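Local structure of conserved hypothetical protein (Streptococcus pneumoniae, 2GK4) at residues 40-51 / 60-68; 99-107 / 117-127. The protein has no demonstrated function but belongs to the DNA/pantothenate metabolism flavoprotein family and probably takes part, as relatives do, in coenzyme A synthesis. One frame throughout, in Å; residues are numbered along the deposited sequence. Where two conformers were deposited one is given.

Contact 1: 40-51 / 60-68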
loop_
_atom_site.group_PDB
_atom_site.type_symbol
_atom_site.label_atom_id
_atom_site.label_comp_id
_atom_site.label_asym_id
_atom_site.label_seq_id
_atom_site.Cartn_x
_atom_site.Cartn_y
_atom_site.Cartn_z
ATOM N N LEU A 40 -18.589 -16.371 14.025
ATOM C CA LEU A 40 -17.924 -17.648 14.341
ATOM C C LEU A 40 -18.325 -18.113 15.741
ATOM O O LEU A 40 -18.655 -19.314 15.965
ATOM C CB LEU A 40 -16.400 -17.464 14.276
ATOM C CG LEU A 40 -15.875 -17.318 12.831
ATOM C CD1 LEU A 40 -14.397 -16.895 12.821
ATOM C CD2 LEU A 40 -16.158 -18.592 11.986
ATOM N N SER A 41 -18.331 -17.183 16.687
ATOM C CA SER A 41 -18.618 -17.527 18.088
ATOM C C SER A 41 -20.096 -17.867 18.323
ATOM O O SER A 41 -20.457 -18.489 19.345
ATOM C CB SER A 41 -18.143 -16.408 19.004
ATOM O OG SER A 41 -16.730 -16.286 18.930
ATOM N N ALA A 42 -20.946 -17.493 17.370
ATOM C CA ALA A 42 -22.338 -17.936 17.365
ATOM C C ALA A 42 -22.587 -19.206 16.536
ATOM O O ALA A 42 -23.732 -19.633 16.405
ATOM C CB ALA A 42 -23.265 -16.790 16.898
ATOM N N GLY A 43 -21.533 -19.795 15.971
ATOM C CA GLY A 43 -21.596 -21.120 15.356
ATOM C C GLY A 43 -21.746 -21.150 13.834
ATOM O O GLY A 43 -21.961 -22.225 13.256
ATOM N N TYR A 44 -21.642 -19.995 13.172
ATOM C CA TYR A 44 -21.712 -19.933 11.699
ATOM C C TYR A 44 -20.411 -20.334 11.031
ATOM O O TYR A 44 -19.329 -20.116 11.582
ATOM C CB TYR A 44 -22.058 -18.506 11.226
ATOM C CG TYR A 44 -23.486 -18.163 11.542
ATOM C CD1 TYR A 44 -23.803 -17.497 12.716
ATOM C CD2 TYR A 44 -24.527 -18.561 10.690
ATOM C CE1 TYR A 44 -25.118 -17.200 13.047
ATOM C CE2 TYR A 44 -25.852 -18.269 11.006
ATOM C CZ TYR A 44 -26.135 -17.585 12.187
ATOM O OH TYR A 44 -27.437 -17.299 12.539
ATOM N N GLU A 45 -20.551 -20.930 9.848
ATOM C CA GLU A 45 -19.455 -21.183 8.940
ATOM C C GLU A 45 -19.258 -19.883 8.158
ATOM O O GLU A 45 -20.236 -19.319 7.642
ATOM C CB GLU A 45 -19.822 -22.328 7.995
ATOM C CG GLU A 45 -18.767 -22.601 6.930
ATOM C CD GLU A 45 -19.144 -23.797 6.051
ATOM O OE1 GLU A 45 -18.652 -23.860 4.888
ATOM O OE2 GLU A 45 -19.958 -24.639 6.525
ATOM N N VAL A 46 -18.034 -19.363 8.167
ATOM C CA VAL A 46 -17.739 -18.077 7.508
ATOM C C VAL A 46 -16.592 -18.252 6.532
ATOM O O VAL A 46 -15.583 -18.868 6.861
ATOM C CB VAL A 46 -17.323 -16.976 8.523
ATOM C CG1 VAL A 46 -16.974 -15.645 7.777
ATOM C CG2 VAL A 46 -18.420 -16.752 9.571
ATOM N N CYS A 47 -16.731 -17.675 5.344
ATOM C CA CYS A 47 -15.617 -17.570 4.429
ATOM C C CYS A 47 -15.273 -16.087 4.337
ATOM O O CYS A 47 -16.146 -15.254 3.995
ATOM C CB CYS A 47 -15.995 -18.134 3.060
ATOM S SG CYS A 47 -14.739 -17.727 1.784
ATOM N N LEU A 48 -14.051 -15.740 4.725
ATOM C CA LEU A 48 -13.636 -14.334 4.728
ATOM C C LEU A 48 -12.720 -14.041 3.558
ATOM O O LEU A 48 -11.638 -14.635 3.453
ATOM C CB LEU A 48 -12.877 -14.006 6.032
ATOM C CG LEU A 48 -12.297 -12.587 6.123
ATOM C CD1 LEU A 48 -13.404 -11.514 6.128
ATOM C CD2 LEU A 48 -11.374 -12.425 7.355
ATOM N N ILE A 49 -13.157 -13.141 2.682
ATOM C CA ILE A 49 -12.315 -12.617 1.626
ATOM C C ILE A 49 -11.694 -11.343 2.175
ATOM O O ILE A 49 -12.408 -10.417 2.609
ATOM C CB ILE A 49 -13.142 -12.309 0.361
ATOM C CG1 ILE A 49 -13.905 -13.564 -0.082
ATOM C CG2 ILE A 49 -12.251 -11.721 -0.762
ATOM C CD1 ILE A 49 -13.027 -14.798 -0.295
ATOM N N THR A 50 -10.371 -11.307 2.191
ATOM C CA THR A 50 -9.684 -10.195 2.815
ATOM C C THR A 50 -8.350 -9.886 2.100
ATOM O O THR A 50 -8.083 -10.396 1.004
ATOM C CB THR A 50 -9.593 -10.471 4.355
ATOM O OG1 THR A 50 -9.135 -9.308 5.058
ATOM C CG2 THR A 50 -8.682 -11.715 4.628
ATOM N N THR A 51 -7.540 -9.025 2.700
ATOM C CA THR A 51 -6.405 -8.422 1.990
ATOM C C THR A 51 -5.201 -8.437 2.921
ATOM O O THR A 51 -5.327 -8.765 4.127
ATOM C CB THR A 51 -6.757 -6.995 1.438
ATOM O OG1 THR A 51 -7.034 -6.080 2.528
ATOM C CG2 THR A 51 -7.967 -7.059 0.557
ATOM N N HIS A 60 -9.931 -20.442 13.105
ATOM C CA HIS A 60 -11.134 -21.057 13.644
ATOM C C HIS A 60 -11.539 -22.190 12.727
ATOM O O HIS A 60 -11.441 -22.046 11.509
ATOM C CB HIS A 60 -12.276 -20.031 13.715
ATOM C CG HIS A 60 -13.433 -20.459 14.555
ATOM N ND1 HIS A 60 -14.387 -21.350 14.109
ATOM C CD2 HIS A 60 -13.809 -20.095 15.803
ATOM C CE1 HIS A 60 -15.291 -21.526 15.053
ATOM N NE2 HIS A 60 -14.956 -20.783 16.094
ATOM N N PRO A 61 -11.946 -23.330 13.312
ATOM C CA PRO A 61 -12.352 -24.491 12.522
ATOM C C PRO A 61 -13.429 -24.167 11.487
ATOM O O PRO A 61 -13.482 -24.828 10.448
ATOM C CB PRO A 61 -12.924 -25.466 13.567
ATOM C CG PRO A 61 -12.920 -24.750 14.867
ATOM C CD PRO A 61 -11.963 -23.615 14.757
ATOM N N ASN A 62 -14.263 -23.161 11.760
ATOM C CA ASN A 62 -15.382 -22.842 10.861
ATOM C C ASN A 62 -15.094 -21.624 9.987
ATOM O O ASN A 62 -15.991 -21.121 9.308
ATOM C CB ASN A 62 -16.671 -22.651 11.644
ATOM C CG ASN A 62 -17.211 -23.958 12.183
ATOM O OD1 ASN A 62 -16.967 -25.036 11.609
ATOM N ND2 ASN A 62 -17.910 -23.884 13.301
ATOM N N LEU A 63 -13.845 -21.175 10.017
ATOM C CA LEU A 63 -13.404 -20.047 9.200
ATOM C C LEU A 63 -12.461 -20.491 8.090
ATOM O O LEU A 63 -11.484 -21.245 8.329
ATOM C CB LEU A 63 -12.721 -19.007 10.083
ATOM C CG LEU A 63 -12.136 -17.778 9.386
ATOM C CD1 LEU A 63 -13.269 -16.923 8.804
ATOM C CD2 LEU A 63 -11.251 -17.000 10.394
ATOM N N SER A 64 -12.748 -20.013 6.875
ATOM C CA SER A 64 -11.826 -20.130 5.754
ATOM C C SER A 64 -11.463 -18.713 5.333
ATOM O O SER A 64 -12.329 -17.837 5.250
ATOM C CB SER A 64 -12.479 -20.817 4.554
ATOM O OG SER A 64 -13.097 -22.028 4.931
ATOM N N ILE A 65 -10.186 -18.488 5.076
ATOM C CA ILE A 65 -9.734 -17.156 4.669
ATOM C C ILE A 65 -9.142 -17.234 3.270
ATOM O O ILE A 65 -8.377 -18.160 2.961
ATOM C CB ILE A 65 -8.721 -16.574 5.686
ATOM C CG1 ILE A 65 -9.366 -16.396 7.073
ATOM C CG2 ILE A 65 -8.092 -15.247 5.180
ATOM C CD1 ILE A 65 -8.404 -15.812 8.128
ATOM N N ARG A 66 -9.510 -16.277 2.427
ATOM C CA ARG A 66 -8.883 -16.135 1.135
ATOM C C ARG A 66 -8.348 -14.711 1.029
ATOM O O ARG A 66 -9.095 -13.749 1.217
ATOM C CB ARG A 66 -9.892 -16.421 0.033
ATOM C CG ARG A 66 -9.379 -16.036 -1.368
ATOM C CD ARG A 66 -8.476 -17.118 -1.968
ATOM N NE ARG A 66 -9.088 -18.449 -1.882
ATOM C CZ ARG A 66 -8.689 -19.522 -2.568
ATOM N NH1 ARG A 66 -7.671 -19.448 -3.419
ATOM N NH2 ARG A 66 -9.316 -20.675 -2.404
ATOM N N GLU A 67 -7.054 -14.573 0.768
ATOM C CA GLU A 67 -6.470 -13.265 0.611
ATOM C C GLU A 67 -6.469 -12.905 -0.881
ATOM O O GLU A 67 -6.164 -13.753 -1.739
ATOM C CB GLU A 67 -5.050 -13.242 1.186
ATOM C CG GLU A 67 -4.640 -11.946 1.815
ATOM C CD GLU A 67 -3.540 -12.112 2.876
ATOM O OE1 GLU A 67 -2.978 -11.084 3.303
ATOM O OE2 GLU A 67 -3.244 -13.257 3.301
ATOM N N ILE A 68 -6.856 -11.674 -1.187
ATOM C CA ILE A 68 -6.842 -11.173 -2.557
ATOM C C ILE A 68 -6.048 -9.879 -2.582
ATOM O O ILE A 68 -5.709 -9.324 -1.525
ATOM C CB ILE A 68 -8.258 -10.924 -3.104
ATOM C CG1 ILE A 68 -8.984 -9.859 -2.257
ATOM C CG2 ILE A 68 -9.040 -12.251 -3.184
ATOM C CD1 ILE A 68 -10.089 -9.175 -2.981
HETATM O O HOH W 1 -18.490 -21.182 14.062
HETATM O O HOH W 2 -16.969 -21.065 18.196
HETATM O O HOH W 3 -15.510 -21.698 6.040
#
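L40, in the last turn of helix 30-41, lies against H60, N62 and L63 where the chain turns into strand 63-67. Its CB sits over the middle of the H60 ring, 4.0 Å from the ring centroid in a CH-pi contact, while P61 CD lies over the opposite face near the rim. N62 N, close to the plane of the ring, donates to H60 ND1 over 3.0 Å, which helps set how the ring is turned. With CG beside the backbone N (chi1 -73°), L40 puts its CD1 atom 3.8 Å from L63 CB and turns the other methyl toward the N62 backbone; the two leucines cross at about a right angle. L63 then places CD1 4.0 Å from L48 CB, on the face that carries V46, L48 and T50.

N62 works at both ends. Its backbone O takes the first ladder bond, from V46 N at 2.9 Å, and its ND2 donates over 2.9 Å to water 1. That water donates in turn to L40 O and Y44 O, bridging the asparagine to the Schellman turn at G43.

Counting that ladder bond, six nearly straight backbone bonds run between the parallel strands 45-50 and 63-67 and the residues at their ends; L48 N to S64 O is 2.8 Å. The last is I68 N to T50 O, and I68 CG1 comes within 3.4 Å of T50 O. This is the edge of a Rossmann-like sheet: strand 45-50 also pairs with strand 5-9, whereas 63-67 is outermost in the chain, and helix 71-81 packs on I68 and R66. Main-chain amides thus hold the edge strand along its whole length, while L40 and water 1 add a second link at the helix end.

Contact 2: 99-107 / 117-127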
loop_
_atom_site.group_PDB
_atom_site.type_symbol
_atom_site.label_atom_id
_atom_site.label_comp_id
_atom_site.label_asym_id
_atom_site.label_seq_id
_atom_site.Cartn_x
_atom_site.Cartn_y
_atom_site.Cartn_z
ATOM N N PRO A 99 -5.078 1.941 -12.179
ATOM C CA PRO A 99 -4.082 2.551 -13.047
ATOM C C PRO A 99 -4.161 2.062 -14.488
ATOM O O PRO A 99 -4.392 0.865 -14.736
ATOM C CB PRO A 99 -2.754 2.083 -12.428
ATOM C CG PRO A 99 -3.058 1.961 -10.989
ATOM C CD PRO A 99 -4.443 1.339 -10.978
ATOM N N VAL A 100 -3.978 2.989 -15.436
ATOM C CA VAL A 100 -3.887 2.623 -16.835
ATOM C C VAL A 100 -2.513 3.009 -17.398
ATOM O O VAL A 100 -1.805 2.175 -17.987
ATOM C CB VAL A 100 -5.020 3.277 -17.677
ATOM C CG1 VAL A 100 -4.806 3.010 -19.188
ATOM C CG2 VAL A 100 -6.376 2.743 -17.238
ATOM N N TYR A 101 -2.115 4.252 -17.161
ATOM C CA TYR A 101 -0.930 4.802 -17.808
ATOM C C TYR A 101 -0.289 5.849 -16.925
ATOM O O TYR A 101 -0.967 6.735 -16.412
ATOM C CB TYR A 101 -1.332 5.426 -19.139
ATOM C CG TYR A 101 -0.189 5.906 -20.000
ATOM C CD1 TYR A 101 -0.006 7.261 -20.239
ATOM C CD2 TYR A 101 0.686 5.003 -20.607
ATOM C CE1 TYR A 101 1.039 7.718 -21.068
ATOM C CE2 TYR A 101 1.728 5.452 -21.443
ATOM C CZ TYR A 101 1.898 6.814 -21.655
ATOM O OH TYR A 101 2.913 7.287 -22.487
HETATM N N MSE A 102 1.023 5.734 -16.754
HETATM C CA MSE A 102 1.788 6.623 -15.891
HETATM C C MSE A 102 2.865 7.284 -16.738
HETATM O O MSE A 102 3.615 6.602 -17.434
HETATM C CB MSE A 102 2.444 5.800 -14.778
HETATM C CG MSE A 102 3.577 6.481 -14.020
HETATM SE SE MSE A 102 2.936 7.314 -12.415
HETATM C CE MSE A 102 2.511 8.778 -13.017
ATOM N N THR A 103 2.938 8.605 -16.700
ATOM C CA THR A 103 3.893 9.320 -17.557
ATOM C C THR A 103 4.381 10.629 -16.912
ATOM O O THR A 103 3.963 10.972 -15.817
ATOM C CB THR A 103 3.298 9.571 -18.977
ATOM O OG1 THR A 103 4.340 9.902 -19.901
ATOM C CG2 THR A 103 2.261 10.690 -18.960
ATOM N N GLY A 104 5.274 11.335 -17.606
ATOM C CA GLY A 104 5.785 12.648 -17.146
ATOM C C GLY A 104 4.822 13.768 -17.513
ATOM O O GLY A 104 4.051 13.652 -18.469
ATOM N N LEU A 105 4.845 14.851 -16.746
ATOM C CA LEU A 105 3.969 15.998 -17.020
ATOM C C LEU A 105 4.135 16.560 -18.448
ATOM O O LEU A 105 3.150 16.986 -19.060
ATOM C CB LEU A 105 4.203 17.119 -15.994
ATOM C CG LEU A 105 3.256 18.327 -16.054
ATOM C CD1 LEU A 105 1.829 17.952 -15.692
ATOM C CD2 LEU A 105 3.766 19.456 -15.147
ATOM N N GLU A 106 5.367 16.558 -18.947
ATOM C CA GLU A 106 5.682 17.093 -20.275
ATOM C C GLU A 106 4.929 16.382 -21.409
ATOM O O GLU A 106 4.366 17.044 -22.280
ATOM C CB GLU A 106 7.199 17.094 -20.515
ATOM C CG GLU A 106 7.930 15.893 -19.903
ATOM C CD GLU A 106 8.472 16.150 -18.489
ATOM O OE1 GLU A 106 9.505 16.858 -18.378
ATOM O OE2 GLU A 106 7.885 15.624 -17.511
ATOM N N GLU A 107 4.893 15.046 -21.378
ATOM C CA GLU A 107 4.093 14.264 -22.349
ATOM C C GLU A 107 2.606 14.642 -22.279
ATOM O O GLU A 107 1.942 14.772 -23.313
ATOM C CB GLU A 107 4.268 12.741 -22.172
ATOM C CG GLU A 107 3.704 11.942 -23.367
ATOM C CD GLU A 107 3.535 10.429 -23.125
ATOM O OE1 GLU A 107 4.005 9.895 -22.112
ATOM O OE2 GLU A 107 2.932 9.761 -23.991
ATOM N N PHE A 117 -4.410 8.719 -23.848
ATOM C CA PHE A 117 -3.598 8.026 -22.849
ATOM C C PHE A 117 -4.263 6.768 -22.308
ATOM O O PHE A 117 -3.583 5.889 -21.757
ATOM C CB PHE A 117 -3.220 8.974 -21.710
ATOM C CG PHE A 117 -2.279 10.079 -22.129
ATOM C CD1 PHE A 117 -2.652 11.404 -22.009
ATOM C CD2 PHE A 117 -1.029 9.790 -22.637
ATOM C CE1 PHE A 117 -1.791 12.433 -22.401
ATOM C CE2 PHE A 117 -0.155 10.805 -23.025
ATOM C CZ PHE A 117 -0.541 12.129 -22.910
ATOM N N LEU A 118 -5.575 6.660 -22.491
ATOM C CA LEU A 118 -6.309 5.489 -21.994
ATOM C C LEU A 118 -6.091 4.239 -22.840
ATOM O O LEU A 118 -6.438 3.117 -22.413
ATOM C CB LEU A 118 -7.812 5.751 -21.912
ATOM C CG LEU A 118 -8.353 7.017 -21.262
ATOM C CD1 LEU A 118 -9.883 6.958 -21.227
ATOM C CD2 LEU A 118 -7.792 7.191 -19.884
ATOM N N SER A 119 -5.558 4.430 -24.044
ATOM C CA SER A 119 -5.356 3.316 -24.956
ATOM C C SER A 119 -3.874 2.979 -25.107
ATOM O O SER A 119 -3.491 2.197 -25.988
ATOM C CB SER A 119 -5.986 3.620 -26.306
ATOM O OG SER A 119 -5.264 4.651 -26.935
ATOM N N LYS A 120 -3.054 3.566 -24.233
ATOM C CA LYS A 120 -1.604 3.343 -24.202
ATOM C C LYS A 120 -1.175 2.408 -23.058
ATOM O O LYS A 120 -1.924 2.188 -22.095
ATOM C CB LYS A 120 -0.855 4.677 -24.059
ATOM C CG LYS A 120 -1.025 5.629 -25.235
ATOM C CD LYS A 120 0.043 6.709 -25.198
ATOM C CE LYS A 120 -0.393 7.967 -25.948
ATOM N NZ LYS A 120 -0.550 7.803 -27.445
ATOM N N GLN A 121 0.048 1.891 -23.167
ATOM C CA GLN A 121 0.623 1.021 -22.132
ATOM C C GLN A 121 1.844 1.679 -21.505
ATOM O O GLN A 121 2.540 2.453 -22.176
ATOM C CB GLN A 121 0.991 -0.343 -22.742
ATOM C CG GLN A 121 -0.223 -1.136 -23.270
ATOM C CD GLN A 121 -1.285 -1.398 -22.189
ATOM O OE1 GLN A 121 -0.959 -1.710 -21.040
ATOM N NE2 GLN A 121 -2.566 -1.243 -22.560
ATOM N N ASN A 122 2.129 1.356 -20.245
ATOM C CA ASN A 122 3.243 1.980 -19.529
ATOM C C ASN A 122 4.581 1.946 -20.256
ATOM O O ASN A 122 5.351 2.895 -20.137
ATOM C CB ASN A 122 3.423 1.369 -18.141
ATOM C CG ASN A 122 2.496 1.960 -17.122
ATOM O OD1 ASN A 122 1.731 2.871 -17.419
ATOM N ND2 ASN A 122 2.563 1.446 -15.898
ATOM N N HIS A 123 4.853 0.865 -20.997
ATOM C CA HIS A 123 6.132 0.715 -21.715
ATOM C C HIS A 123 6.332 1.737 -22.842
ATOM O O HIS A 123 7.432 1.853 -23.387
ATOM C CB HIS A 123 6.313 -0.719 -22.248
ATOM C CG HIS A 123 5.258 -1.150 -23.223
ATOM N ND1 HIS A 123 5.231 -0.719 -24.535
ATOM C CD2 HIS A 123 4.199 -1.984 -23.080
ATOM C CE1 HIS A 123 4.196 -1.262 -25.152
ATOM N NE2 HIS A 123 3.551 -2.029 -24.289
ATOM N N GLN A 124 5.267 2.461 -23.191
ATOM C CA GLN A 124 5.327 3.522 -24.197
ATOM C C GLN A 124 5.685 4.886 -23.584
ATOM O O GLN A 124 5.988 5.844 -24.311
ATOM C CB GLN A 124 3.979 3.653 -24.917
ATOM C CG GLN A 124 3.425 2.368 -25.510
ATOM C CD GLN A 124 2.135 2.597 -26.280
ATOM O OE1 GLN A 124 1.073 2.110 -25.895
ATOM N NE2 GLN A 124 2.221 3.355 -27.379
ATOM N N ALA A 125 5.645 4.969 -22.259
ATOM C CA ALA A 125 5.680 6.248 -21.555
ATOM C C ALA A 125 7.025 6.968 -21.594
ATOM O O ALA A 125 8.086 6.345 -21.512
ATOM C CB ALA A 125 5.222 6.084 -20.132
ATOM N N LYS A 126 6.950 8.291 -21.721
ATOM C CA LYS A 126 8.108 9.171 -21.585
ATOM C C LYS A 126 8.198 9.654 -20.132
ATOM O O LYS A 126 7.589 10.669 -19.763
ATOM C CB LYS A 126 7.980 10.352 -22.548
ATOM C CG LYS A 126 7.480 9.967 -23.936
ATOM C CD LYS A 126 7.512 11.151 -24.881
ATOM C CE LYS A 126 7.017 10.755 -26.251
ATOM N NZ LYS A 126 7.301 11.822 -27.246
ATOM N N ILE A 127 8.941 8.898 -19.323
ATOM C CA ILE A 127 9.098 9.115 -17.879
ATOM C C ILE A 127 10.566 9.037 -17.482
ATOM O O ILE A 127 11.283 8.147 -17.941
ATOM C CB ILE A 127 8.401 8.009 -17.022
ATOM C CG1 ILE A 127 8.047 6.784 -17.872
ATOM C CG2 ILE A 127 7.203 8.555 -16.260
ATOM C CD1 ILE A 127 8.082 5.468 -17.110
HETATM O O HOH W 4 0.027 0.239 -18.612
HETATM O O HOH W 5 5.079 4.229 -17.588
#
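Y101 has K120 CB over one face of its ring, 4.0 Å from the centroid, and meets F117 rim to rim. The tyrosine belongs to a classic beta bulge, V100 and Y101 together facing F137 in the two-stranded antiparallel ribbon of 97-104 and 133-140; segment 117-127 loops alongside it. Y101 and F117 are nearly parallel, their planes 15° apart, but neither lies over the other: CE1 of the tyrosine approaches CD2 of the phenylalanine at 3.3 Å. F117 stacks instead on F137. With CG anti to the backbone N (chi1 -174°), Y101 reaches past the Q121 carbonyl at its ring edge to A125, with A125 CB 3.7 Å from Y101 CZ.

The Y101 hydroxyl oxygen, OH, lies 2.9 Å from OE2 of E107, in the first turn of helix 105-110; the placing of the other carboxylate oxygen is doubtful. E107 OE2 in turn lies 3.4 Å from F117 CE2, near the ring plane at its edge, with the carboxylate almost perpendicular to the ring. K120 bends its amine away to a salt bridge with E116.

Backbone amides of the strand are met by the loop. G104, the N-cap of that helix, donates N to K126 O over 3.2 Å, from above the carbonyl plane. On the ribbon, the selenomethionine M102 packs against L138 of the second subunit. M102 N donates to N122 OD1 over 3.0 Å, tilted from the amide plane, and water 5 donates both to M102 O, at 2.8 Å, and to N122 O.

Overall arrangement
Neither contact sits at the middle of the chain: they lie on opposite sides of its centre, with their own centres about 40 Å apart. They share no helix or strand. Contact 1 belongs to the main sheet, where a regular parallel backbone ladder joins segment 40-51, whose side chains are mostly buried, to an edge strand, 63-67, that is largely at the surface. Contact 2 lies on the projecting antiparallel ribbon, where an irregular loop is held by aromatic packing, isolated amide bonds and bridging waters. Both are partly buried, but only contact 2 is reached by the second subunit; contact 1 is flanked by helices of its own chain.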